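Actinorhodin polyketide putative beta-ketoacyl synthase 2 (Streptomyces coelicolor A3, PDB 1TQY) is the chain length factor of the actinorhodin polyketide synthase, a ketosynthase-like protein thought to act with its partner ketosynthase in building the polyketide chain. Local coordinates at residues 298-312 and 387-399. Sequence-based numbering, arbitrary orientation.
Sequences DVDVVFADGAGVPEL and TAPRTALVLARGR
Bends at chi2 and chi3 (126° and 99°) carry the Arg397 side chain across the carboxylate of Asp305, whose CG stands anti to its own backbone N (chi1 174°), a turn that lays its carboxylate against the backbone of Arg397. The carboxylate is gripped at both oxygens. OD1 of Asp305 takes the backbone N of Arg397 at 2.9 Å from above the carboxylate plane, while OD2 forms a salt bridge with NH1 of Arg397, whose hydrogen bond is long and weak; the two flat groups are nearly perpendicular. Beyond it the guanidinium edge meets the carbonyl of Leu312: NH2 of Arg397 donates to Leu312 O at 2.6 Å, with that oxygen almost in the guanidinium plane, and NH1 adds a weaker bond. A water accepting from Ala307 N and, weakly, from Arg397 NH1 links the guanidinium to the loop leading into helix 310-324. Between the strands the pairing is parallel. Leu393 N bonds to Val301 O, Phe303 N to Leu393 O at 2.7 Å, and Leu395 N to Phe303 O, all fairly straight. At the other end, Asp300 OD1 receives two backbone donors on its anti side: Arg390 N at 2.9 Å comes straighter and nearer the carboxylate plane, Thr391 N at 3.3 Å is tilted further out. Asp300 N bonds to Thr391 O, which ties Arg390 and Thr391, where strand 391-398 begins, to Asp300. Val302 CG1 packs on Leu395 CD1 (4.0 Å); on the other face, Val301 CG1 meets Ala392 CB at 3.5 Å and Phe303 CB lies near Val394 CG2. Such paired strands belong to the layered core of the thiolase-like fold. Arg340 forms a second salt bridge to Asp305. Helix 310-324 covers Leu393 and Leu395, helix 345-359 covers Phe303 and Val394, and strands 330-332 and 402-410 continue the sheet on either side.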
loop_
_atom_site.group_PDB
_atom_site.type_symbol
_atom_site.label_atom_id
_atom_site.label_comp_id
_atom_site.label_asym_id
_atom_site.label_seq_id
_atom_site.Cartn_x
_atom_site.Cartn_y
_atom_site.Cartn_z
ATOM N N ASP B 298 -23.854 21.790 7.630
ATOM C CA ASP B 298 -23.897 20.842 8.736
ATOM C C ASP B 298 -22.568 20.696 9.481
ATOM O O ASP B 298 -22.556 20.369 10.674
ATOM C CB ASP B 298 -24.369 19.486 8.210
ATOM C CG ASP B 298 -25.775 19.550 7.612
ATOM O OD1 ASP B 298 -26.108 18.679 6.775
ATOM O OD2 ASP B 298 -26.552 20.459 7.988
ATOM N N VAL B 299 -21.456 20.940 8.786
ATOM C CA VAL B 299 -20.132 20.811 9.402
ATOM C C VAL B 299 -19.872 21.861 10.476
ATOM O O VAL B 299 -20.027 23.055 10.240
ATOM C CB VAL B 299 -19.004 20.891 8.355
ATOM C CG1 VAL B 299 -17.645 20.599 9.024
ATOM C CG2 VAL B 299 -19.262 19.904 7.261
ATOM N N ASP B 300 -19.444 21.400 11.644
ATOM C CA ASP B 300 -19.183 22.272 12.772
ATOM C C ASP B 300 -17.712 22.582 12.969
ATOM O O ASP B 300 -17.367 23.553 13.632
ATOM C CB ASP B 300 -19.749 21.634 14.038
ATOM C CG ASP B 300 -21.242 21.437 13.961
ATOM O OD1 ASP B 300 -21.732 20.381 14.433
ATOM O OD2 ASP B 300 -21.928 22.344 13.432
ATOM N N VAL B 301 -16.841 21.760 12.399
ATOM C CA VAL B 301 -15.412 21.986 12.557
ATOM C C VAL B 301 -14.591 21.237 11.520
ATOM O O VAL B 301 -14.887 20.087 11.182
ATOM C CB VAL B 301 -14.938 21.568 13.965
ATOM C CG1 VAL B 301 -15.239 20.103 14.203
ATOM C CG2 VAL B 301 -13.451 21.840 14.121
ATOM N N VAL B 302 -13.557 21.903 11.025
ATOM C CA VAL B 302 -12.684 21.326 10.023
ATOM C C VAL B 302 -11.262 21.139 10.539
ATOM O O VAL B 302 -10.589 22.109 10.913
ATOM C CB VAL B 302 -12.632 22.218 8.774
ATOM C CG1 VAL B 302 -11.672 21.641 7.759
ATOM C CG2 VAL B 302 -14.026 22.363 8.190
ATOM N N PHE B 303 -10.827 19.885 10.602
ATOM C CA PHE B 303 -9.467 19.572 11.017
ATOM C C PHE B 303 -8.659 19.580 9.736
ATOM O O PHE B 303 -8.613 18.592 9.010
ATOM C CB PHE B 303 -9.403 18.199 11.680
ATOM C CG PHE B 303 -9.806 18.220 13.111
ATOM C CD1 PHE B 303 -11.126 18.454 13.465
ATOM C CD2 PHE B 303 -8.854 18.057 14.113
ATOM C CE1 PHE B 303 -11.497 18.533 14.803
ATOM C CE2 PHE B 303 -9.213 18.136 15.456
ATOM C CZ PHE B 303 -10.537 18.375 15.804
ATOM N N ALA B 304 -8.038 20.721 9.465
ATOM C CA ALA B 304 -7.248 20.942 8.258
ATOM C C ALA B 304 -5.955 20.143 8.178
ATOM O O ALA B 304 -5.370 19.782 9.200
ATOM C CB ALA B 304 -6.939 22.434 8.136
ATOM N N ASP B 305 -5.507 19.884 6.955
ATOM C CA ASP B 305 -4.275 19.145 6.752
ATOM C C ASP B 305 -3.124 19.910 7.428
ATOM O O ASP B 305 -2.237 19.302 8.030
ATOM C CB ASP B 305 -4.028 18.963 5.245
ATOM C CG ASP B 305 -2.681 18.328 4.936
ATOM O OD1 ASP B 305 -2.458 17.149 5.299
ATOM O OD2 ASP B 305 -1.854 19.021 4.319
ATOM N N GLY B 306 -3.149 21.240 7.347
ATOM C CA GLY B 306 -2.118 22.049 7.984
ATOM C C GLY B 306 -0.715 21.781 7.491
ATOM O O GLY B 306 0.157 21.348 8.255
ATOM N N ALA B 307 -0.481 22.059 6.214
ATOM C CA ALA B 307 0.825 21.820 5.599
ATOM C C ALA B 307 2.001 22.565 6.230
ATOM O O ALA B 307 3.118 22.047 6.259
ATOM C CB ALA B 307 0.753 22.142 4.113
ATOM N N GLY B 308 1.762 23.778 6.723
ATOM C CA GLY B 308 2.847 24.530 7.328
ATOM C C GLY B 308 3.770 25.143 6.288
ATOM O O GLY B 308 4.762 25.791 6.627
ATOM N N VAL B 309 3.447 24.906 5.018
ATOM C CA VAL B 309 4.194 25.446 3.881
ATOM C C VAL B 309 3.234 26.475 3.314
ATOM O O VAL B 309 2.109 26.138 2.956
ATOM C CB VAL B 309 4.452 24.391 2.788
ATOM C CG1 VAL B 309 5.050 25.060 1.553
ATOM C CG2 VAL B 309 5.395 23.316 3.311
ATOM N N PRO B 310 3.664 27.741 3.225
ATOM C CA PRO B 310 2.838 28.842 2.711
ATOM C C PRO B 310 1.939 28.537 1.514
ATOM O O PRO B 310 0.717 28.668 1.598
ATOM C CB PRO B 310 3.864 29.921 2.398
ATOM C CG PRO B 310 4.917 29.679 3.432
ATOM C CD PRO B 310 5.059 28.176 3.404
ATOM N N GLU B 311 2.551 28.141 0.405
ATOM C CA GLU B 311 1.824 27.838 -0.814
ATOM C C GLU B 311 0.756 26.764 -0.607
ATOM O O GLU B 311 -0.308 26.814 -1.226
ATOM C CB GLU B 311 2.817 27.405 -1.895
ATOM C CG GLU B 311 2.192 27.155 -3.252
ATOM C CD GLU B 311 3.191 26.644 -4.295
ATOM O OE1 GLU B 311 2.802 26.540 -5.486
ATOM O OE2 GLU B 311 4.350 26.343 -3.924
ATOM N N LEU B 312 1.031 25.806 0.274
ATOM C CA LEU B 312 0.085 24.727 0.539
ATOM C C LEU B 312 -1.003 25.150 1.513
ATOM O O LEU B 312 -2.120 24.651 1.447
ATOM C CB LEU B 312 0.822 23.504 1.093
ATOM C CG LEU B 312 1.825 22.837 0.147
ATOM C CD1 LEU B 312 2.514 21.674 0.850
ATOM C CD2 LEU B 312 1.089 22.337 -1.090
ATOM N N THR B 387 -17.770 24.746 21.549
ATOM C CA THR B 387 -18.915 24.935 20.657
ATOM C C THR B 387 -19.768 23.671 20.576
ATOM O O THR B 387 -20.804 23.654 19.907
ATOM C CB THR B 387 -18.461 25.244 19.222
ATOM O OG1 THR B 387 -17.917 24.057 18.631
ATOM C CG2 THR B 387 -17.399 26.321 19.217
ATOM N N ALA B 388 -19.319 22.610 21.243
ATOM C CA ALA B 388 -20.022 21.324 21.230
ATOM C C ALA B 388 -20.336 20.874 19.804
ATOM O O ALA B 388 -21.502 20.701 19.446
ATOM C CB ALA B 388 -21.311 21.414 22.049
ATOM N N PRO B 389 -19.294 20.677 18.970
ATOM C CA PRO B 389 -19.481 20.243 17.579
ATOM C C PRO B 389 -20.069 18.834 17.512
ATOM O O PRO B 389 -19.835 18.014 18.398
ATOM C CB PRO B 389 -18.069 20.310 17.005
ATOM C CG PRO B 389 -17.221 19.976 18.194
ATOM C CD PRO B 389 -17.861 20.798 19.291
ATOM N N ARG B 390 -20.835 18.557 16.464
ATOM C CA ARG B 390 -21.452 17.246 16.313
ATOM C C ARG B 390 -20.967 16.562 15.037
ATOM O O ARG B 390 -21.059 15.342 14.891
ATOM C CB ARG B 390 -22.973 17.391 16.274
ATOM C CG ARG B 390 -23.719 16.184 16.809
ATOM C CD ARG B 390 -25.100 16.039 16.175
ATOM N NE ARG B 390 -25.009 15.571 14.789
ATOM C CZ ARG B 390 -26.059 15.310 14.015
ATOM N NH1 ARG B 390 -27.286 15.476 14.496
ATOM N NH2 ARG B 390 -25.880 14.873 12.773
ATOM N N THR B 391 -20.458 17.358 14.107
ATOM C CA THR B 391 -19.958 16.830 12.844
ATOM C C THR B 391 -18.624 17.487 12.541
ATOM O O THR B 391 -18.496 18.708 12.592
ATOM C CB THR B 391 -20.933 17.119 11.691
ATOM O OG1 THR B 391 -22.185 16.480 11.961
ATOM C CG2 THR B 391 -20.376 16.594 10.375
ATOM N N ALA B 392 -17.629 16.672 12.225
ATOM C CA ALA B 392 -16.313 17.191 11.931
ATOM C C ALA B 392 -15.823 16.679 10.592
ATOM O O ALA B 392 -16.145 15.555 10.199
ATOM C CB ALA B 392 -15.337 16.776 13.027
ATOM N N LEU B 393 -15.075 17.521 9.881
ATOM C CA LEU B 393 -14.478 17.141 8.603
ATOM C C LEU B 393 -12.972 17.085 8.873
ATOM O O LEU B 393 -12.413 17.993 9.489
ATOM C CB LEU B 393 -14.762 18.184 7.503
ATOM C CG LEU B 393 -13.984 17.964 6.192
ATOM C CD1 LEU B 393 -14.551 16.769 5.453
ATOM C CD2 LEU B 393 -14.058 19.216 5.294
ATOM N N VAL B 394 -12.332 16.003 8.441
ATOM C CA VAL B 394 -10.891 15.817 8.612
ATOM C C VAL B 394 -10.276 15.762 7.217
ATOM O O VAL B 394 -10.780 15.068 6.335
ATOM C CB VAL B 394 -10.568 14.505 9.382
ATOM C CG1 VAL B 394 -9.049 14.321 9.507
ATOM C CG2 VAL B 394 -11.193 14.559 10.777
ATOM N N LEU B 395 -9.191 16.503 7.026
ATOM C CA LEU B 395 -8.509 16.590 5.734
ATOM C C LEU B 395 -7.050 16.159 5.801
ATOM O O LEU B 395 -6.372 16.392 6.798
ATOM C CB LEU B 395 -8.552 18.035 5.243
ATOM C CG LEU B 395 -9.949 18.634 5.122
ATOM C CD1 LEU B 395 -9.865 20.059 4.613
ATOM C CD2 LEU B 395 -10.763 17.767 4.179
ATOM N N ALA B 396 -6.556 15.556 4.728
ATOM C CA ALA B 396 -5.159 15.149 4.699
ATOM C C ALA B 396 -4.682 15.175 3.265
ATOM O O ALA B 396 -5.434 14.840 2.361
ATOM C CB ALA B 396 -4.996 13.741 5.266
ATOM N N ARG B 397 -3.450 15.616 3.038
ATOM C CA ARG B 397 -2.935 15.604 1.677
ATOM C C ARG B 397 -1.627 14.870 1.682
ATOM O O ARG B 397 -0.936 14.817 2.693
ATOM C CB ARG B 397 -2.691 17.007 1.133
ATOM C CG ARG B 397 -3.899 17.892 1.145
ATOM C CD ARG B 397 -3.564 19.166 1.883
ATOM N NE ARG B 397 -3.246 20.230 0.956
ATOM C CZ ARG B 397 -2.784 21.428 1.298
ATOM N NH1 ARG B 397 -2.560 21.753 2.569
ATOM N NH2 ARG B 397 -2.574 22.310 0.342
ATOM N N GLY B 398 -1.295 14.295 0.540
ATOM C CA GLY B 398 -0.044 13.587 0.425
ATOM C C GLY B 398 0.760 14.231 -0.678
ATOM O O GLY B 398 0.207 14.700 -1.672
ATOM N N ARG B 399 2.073 14.261 -0.490
ATOM C CA ARG B 399 2.990 14.827 -1.461
ATOM C C ARG B 399 2.699 14.293 -2.864
ATOM O O ARG B 399 2.454 13.100 -3.043
ATOM C CB ARG B 399 4.417 14.472 -1.055
ATOM C CG ARG B 399 5.484 14.873 -2.045
ATOM C CD ARG B 399 6.808 14.321 -1.578
ATOM N NE ARG B 399 7.910 14.676 -2.462
ATOM C CZ ARG B 399 8.565 15.827 -2.419
ATOM N NH1 ARG B 399 8.234 16.751 -1.531
ATOM N NH2 ARG B 399 9.562 16.044 -3.261
HETATM O O HOH W 1 -2.186 23.396 4.695
#